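Local coordinates for protein TetR-family transcriptional regulator (Streptomyces coelicolor A3, PDB 2QIB) that probably binds cis-regulatory DNA through a helix-turn-helix domain as a transcription factor of the TetR family, at residues L23-P31 and E101-L109. Residues are numbered along the deposited sequence; the frame is centred on the assembly and turned at random.
Sequences LDLFSRRSP and EHGPGFSAL
Ser27 and Gly105 join the two domains of a TetR-type fold. The C-terminal end of helix 11-28, in the DNA-binding domain, meets the first two turns of helix 103-116, in the C-terminal domain. The short segments 23-28 and 103-109 run 68° apart, with axes 6.7 Å from each other at closest approach. Gly105 N donates to Ser27 O over 3.0 Å, from above the carbonyl plane rather than on a lone pair. Beside it, Gly105 CA makes a CA-H...O contact of 3.1 Å with Phe26 O. Gly105 has no side chain, and this leaves room for the Phe26 carbonyl so close to its CA. The Pro104 ring packs on two carbonyls: CB lies 3.3 Å from Arg28 O, CG is also near Arg28 O, and CD reaches Ser27 O.

His102 occupies the N-cap position of helix 103-116. From CB, CG stands anti to the carbonyl carbon (chi1 -62°), which brings the ring up against Ser27 and Leu23. CD2 meets Ser27 CB at 3.8 Å and, obliquely, Leu23 CD1 at 4.2 Å. ND1 is hydrogen-bonded to Phe98 O of the preceding helix, which helps fix the ring's rotation. With an alanine in place of His102, Ser27 CB and Leu23 CD1 would probably lose their ring partner, and Phe98 O its side-chain mate.

Farther along, Ser30 and Pro31 both pack on the methyl of Ala108, from the same side. Ser30 OG turns to Asp32, while its CB packs 3.9 Å from Ala108 CB. Pro31 CD touches that same methyl carbon at 3.7 Å.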
ATOM      1  N   LEU A  23      13.139 -19.692   9.169  1.00 16.92           N
ATOM      2  CA  LEU A  23      12.612 -18.359   9.433  1.00 17.21           C
ATOM      3  C   LEU A  23      13.747 -17.386   9.742  1.00 17.47           C
ATOM      4  O   LEU A  23      13.755 -16.251   9.242  1.00 18.19           O
ATOM      5  CB  LEU A  23      11.615 -18.405  10.590  1.00 17.61           C
ATOM      6  CG  LEU A  23      10.970 -17.030  10.852  1.00 17.59           C
ATOM      7  CD1 LEU A  23      10.461 -16.330   9.560  1.00 20.40           C
ATOM      8  CD2 LEU A  23       9.844 -17.233  11.814  1.00 21.08           C
ATOM      9  N   ASP A  24      14.719 -17.833  10.531  1.00 16.93           N
ATOM     10  CA  ASP A  24      15.867 -16.980  10.843  1.00 17.19           C
ATOM     11  C   ASP A  24      16.605 -16.509   9.565  1.00 16.34           C
ATOM     12  O   ASP A  24      16.858 -15.327   9.371  1.00 16.08           O
ATOM     13  CB  ASP A  24      16.854 -17.712  11.752  1.00 16.44           C
ATOM     14  CG  ASP A  24      18.045 -16.836  12.125  1.00 22.34           C
ATOM     15  OD1 ASP A  24      17.824 -15.706  12.573  1.00 28.42           O
ATOM     16  OD2 ASP A  24      19.198 -17.265  11.953  1.00 28.17           O
ATOM     17  N   LEU A  25      16.925 -17.453   8.687  1.00 16.08           N
ATOM     18  CA  LEU A  25      17.674 -17.144   7.468  1.00 15.87           C
ATOM     19  C   LEU A  25      16.859 -16.330   6.478  1.00 16.14           C
ATOM     20  O   LEU A  25      17.377 -15.352   5.932  1.00 16.48           O
ATOM     21  CB  LEU A  25      18.253 -18.416   6.829  1.00 16.58           C
ATOM     22  CG  LEU A  25      19.285 -19.160   7.699  1.00 15.40           C
ATOM     23  CD1 LEU A  25      19.903 -20.300   6.869  1.00 18.88           C
ATOM     24  CD2 LEU A  25      20.354 -18.219   8.227  1.00 18.41           C
ATOM     25  N   PHE A  26      15.592 -16.714   6.279  1.00 15.33           N
ATOM     26  CA  PHE A  26      14.699 -15.978   5.375  1.00 16.92           C
ATOM     27  C   PHE A  26      14.342 -14.602   5.941  1.00 17.45           C
ATOM     28  O   PHE A  26      13.844 -13.735   5.206  1.00 18.66           O
ATOM     29  CB  PHE A  26      13.434 -16.769   5.086  1.00 16.21           C
ATOM     30  CG  PHE A  26      13.642 -17.941   4.146  1.00 15.95           C
ATOM     31  CD1 PHE A  26      14.234 -17.746   2.880  1.00 19.18           C
ATOM     32  CD2 PHE A  26      13.207 -19.223   4.488  1.00 15.73           C
ATOM     33  CE1 PHE A  26      14.386 -18.841   1.985  1.00 17.59           C
ATOM     34  CE2 PHE A  26      13.355 -20.300   3.629  1.00 18.04           C
ATOM     35  CZ  PHE A  26      13.959 -20.124   2.370  1.00 17.14           C
ATOM     36  N   SER A  27      14.570 -14.390   7.237  1.00 17.02           N
ATOM     37  CA  SER A  27      14.360 -13.053   7.807  1.00 18.92           C
ATOM     38  C   SER A  27      15.558 -12.158   7.498  1.00 20.10           C
ATOM     39  O   SER A  27      15.408 -10.949   7.283  1.00 21.37           O
ATOM     40  CB  SER A  27      14.121 -13.105   9.318  1.00 17.50           C
ATOM     41  OG  SER A  27      12.866 -13.744   9.553  1.00 20.99           O
ATOM     42  N   ARG A  28      16.749 -12.755   7.484  1.00 19.97           N
ATOM     43  CA  ARG A  28      18.009 -12.026   7.361  1.00 20.92           C
ATOM     44  C   ARG A  28      18.387 -11.617   5.947  1.00 20.13           C
ATOM     45  O   ARG A  28      19.143 -10.662   5.764  1.00 19.88           O
ATOM     46  CB  ARG A  28      19.164 -12.873   7.931  1.00 21.61           C
ATOM     47  CG  ARG A  28      19.092 -13.038   9.431  1.00 24.83           C
ATOM     48  CD  ARG A  28      19.988 -14.222   9.861  1.00 31.72           C
ATOM     49  NE  ARG A  28      21.259 -13.701  10.310  1.00 40.02           N
ATOM     50  CZ  ARG A  28      21.543 -13.438  11.580  1.00 43.45           C
ATOM     51  NH1 ARG A  28      20.664 -13.714  12.537  1.00 45.64           N
ATOM     52  NH2 ARG A  28      22.722 -12.927  11.891  1.00 45.18           N
ATOM     53  N   ARG A  29      17.908 -12.365   4.960  1.00 20.35           N
ATOM     54  CA  ARG A  29      18.341 -12.170   3.584  1.00 21.46           C
ATOM     55  C   ARG A  29      17.201 -12.406   2.636  1.00 20.08           C
ATOM     56  O   ARG A  29      16.269 -13.174   2.951  1.00 21.55           O
ATOM     57  CB  ARG A  29      19.433 -13.200   3.211  1.00 21.39           C
ATOM     58  CG  ARG A  29      20.652 -13.169   4.091  1.00 24.08           C
ATOM     59  CD  ARG A  29      21.819 -13.918   3.421  1.00 21.03           C
ATOM     60  NE  ARG A  29      21.690 -15.391   3.452  1.00 16.91           N
ATOM     61  CZ  ARG A  29      21.934 -16.164   4.506  1.00 18.97           C
ATOM     62  NH1 ARG A  29      22.293 -15.635   5.680  1.00 19.76           N
ATOM     63  NH2 ARG A  29      21.865 -17.484   4.369  1.00 18.25           N
ATOM     64  N   SER A  30      17.290 -11.815   1.448  1.00 20.75           N
ATOM     65  CA  SER A  30      16.340 -12.146   0.399  1.00 21.86           C
ATOM     66  C   SER A  30      16.434 -13.646   0.086  1.00 21.69           C
ATOM     67  O   SER A  30      17.517 -14.256   0.256  1.00 20.73           O
ATOM     68  CB  SER A  30      16.572 -11.301  -0.860  1.00 22.76           C
ATOM     69  OG  SER A  30      17.922 -11.361  -1.245  1.00 26.98           O
ATOM     70  N   PRO A  31      15.304 -14.256  -0.334  1.00 21.84           N
ATOM     71  CA  PRO A  31      15.192 -15.709  -0.347  1.00 22.27           C
ATOM     72  C   PRO A  31      16.113 -16.372  -1.400  1.00 22.72           C
ATOM     73  O   PRO A  31      16.495 -17.539  -1.240  1.00 22.28           O
ATOM     74  CB  PRO A  31      13.699 -15.961  -0.614  1.00 23.51           C
ATOM     75  CG  PRO A  31      13.205 -14.696  -1.279  1.00 23.29           C
ATOM     76  CD  PRO A  31      14.076 -13.577  -0.807  1.00 22.29           C
ATOM     77  N   GLU A 101      12.810  -6.981  13.044  1.00 16.66           N
ATOM     78  CA  GLU A 101      13.300  -8.363  13.287  1.00 19.17           C
ATOM     79  C   GLU A 101      13.370  -9.163  11.988  1.00 18.82           C
ATOM     80  O   GLU A 101      14.225 -10.064  11.846  1.00 19.76           O
ATOM     81  CB  GLU A 101      12.345  -9.090  14.244  1.00 19.44           C
ATOM     82  CG  GLU A 101      12.412  -8.620  15.695  1.00 22.54           C
ATOM     83  CD  GLU A 101      11.180  -9.056  16.517  1.00 24.10           C
ATOM     84  OE1 GLU A 101      10.482 -10.048  16.150  1.00 29.78           O
ATOM     85  OE2 GLU A 101      10.902  -8.386  17.546  1.00 30.61           O
ATOM     86  N   HIS A 102      12.452  -8.856  11.064  1.00 17.16           N
ATOM     87  CA  HIS A 102      12.296  -9.632   9.831  1.00 17.25           C
ATOM     88  C   HIS A 102      12.603  -8.805   8.590  1.00 16.87           C
ATOM     89  O   HIS A 102      12.220  -9.198   7.483  1.00 18.42           O
ATOM     90  CB  HIS A 102      10.867 -10.166   9.744  1.00 16.49           C
ATOM     91  CG  HIS A 102      10.512 -11.096  10.863  1.00 19.87           C
ATOM     92  ND1 HIS A 102       9.864 -10.679  12.002  1.00 24.08           N
ATOM     93  CD2 HIS A 102      10.750 -12.419  11.026  1.00 23.32           C
ATOM     94  CE1 HIS A 102       9.701 -11.713  12.818  1.00 23.89           C
ATOM     95  NE2 HIS A 102      10.221 -12.779  12.249  1.00 25.94           N
ATOM     96  N   GLY A 103      13.319  -7.698   8.767  1.00 17.41           N
ATOM     97  CA  GLY A 103      13.351  -6.660   7.728  1.00 17.01           C
ATOM     98  C   GLY A 103      13.714  -7.120   6.319  1.00 17.23           C
ATOM     99  O   GLY A 103      12.957  -6.893   5.366  1.00 17.00           O
ATOM    100  N   PRO A 104      14.926  -7.689   6.153  1.00 17.29           N
ATOM    101  CA  PRO A 104      15.312  -8.055   4.802  1.00 17.90           C
ATOM    102  C   PRO A 104      14.347  -9.027   4.134  1.00 17.87           C
ATOM    103  O   PRO A 104      14.046  -8.861   2.954  1.00 18.98           O
ATOM    104  CB  PRO A 104      16.721  -8.636   4.989  1.00 18.97           C
ATOM    105  CG  PRO A 104      17.242  -7.873   6.170  1.00 17.62           C
ATOM    106  CD  PRO A 104      16.029  -7.900   7.104  1.00 17.55           C
ATOM    107  N   GLY A 105      13.825  -9.998   4.876  1.00 17.29           N
ATOM    108  CA  GLY A 105      12.837 -10.929   4.307  1.00 18.48           C
ATOM    109  C   GLY A 105      11.483 -10.285   4.013  1.00 17.97           C
ATOM    110  O   GLY A 105      10.847 -10.571   2.971  1.00 18.02           O
ATOM    111  N   PHE A 106      11.051  -9.420   4.932  1.00 17.49           N
ATOM    112  CA  PHE A 106       9.828  -8.611   4.756  1.00 18.43           C
ATOM    113  C   PHE A 106       9.918  -7.749   3.487  1.00 18.87           C
ATOM    114  O   PHE A 106       8.983  -7.765   2.641  1.00 19.28           O
ATOM    115  CB  PHE A 106       9.653  -7.738   6.008  1.00 19.01           C
ATOM    116  CG  PHE A 106       8.384  -6.941   6.043  1.00 18.93           C
ATOM    117  CD1 PHE A 106       7.207  -7.522   6.533  1.00 25.43           C
ATOM    118  CD2 PHE A 106       8.369  -5.589   5.672  1.00 19.54           C
ATOM    119  CE1 PHE A 106       6.005  -6.765   6.605  1.00 25.60           C
ATOM    120  CE2 PHE A 106       7.156  -4.827   5.752  1.00 17.95           C
ATOM    121  CZ  PHE A 106       5.996  -5.438   6.175  1.00 21.81           C
ATOM    122  N   SER A 107      11.037  -7.042   3.323  1.00 19.29           N
ATOM    123  CA  SER A 107      11.206  -6.179   2.145  1.00 20.62           C
ATOM    124  C   SER A 107      11.156  -7.029   0.895  1.00 21.00           C
ATOM    125  O   SER A 107      10.467  -6.691  -0.063  1.00 21.54           O
ATOM    126  CB  SER A 107      12.517  -5.399   2.164  1.00 22.12           C
ATOM    127  OG  SER A 107      12.499  -4.506   3.252  1.00 25.01           O
ATOM    128  N   ALA A 108      11.876  -8.150   0.906  1.00 19.95           N
ATOM    129  CA  ALA A 108      11.918  -9.003  -0.293  1.00 21.21           C
ATOM    130  C   ALA A 108      10.542  -9.554  -0.640  1.00 21.70           C
ATOM    131  O   ALA A 108      10.133  -9.556  -1.817  1.00 23.30           O
ATOM    132  CB  ALA A 108      12.970 -10.135  -0.122  1.00 21.21           C
ATOM    133  N   LEU A 109       9.804 -10.017   0.364  1.00 21.71           N
ATOM    134  CA  LEU A 109       8.475 -10.586   0.154  1.00 23.18           C
ATOM    135  C   LEU A 109       7.511  -9.537  -0.373  1.00 25.04           C
ATOM    136  O   LEU A 109       6.755  -9.789  -1.316  1.00 24.93           O
ATOM    137  CB  LEU A 109       7.917 -11.165   1.447  1.00 23.15           C
ATOM    138  CG  LEU A 109       6.491 -11.720   1.433  1.00 23.21           C
ATOM    139  CD1 LEU A 109       6.391 -12.941   0.532  1.00 27.06           C
ATOM    140  CD2 LEU A 109       6.040 -12.039   2.817  1.00 26.30           C
TER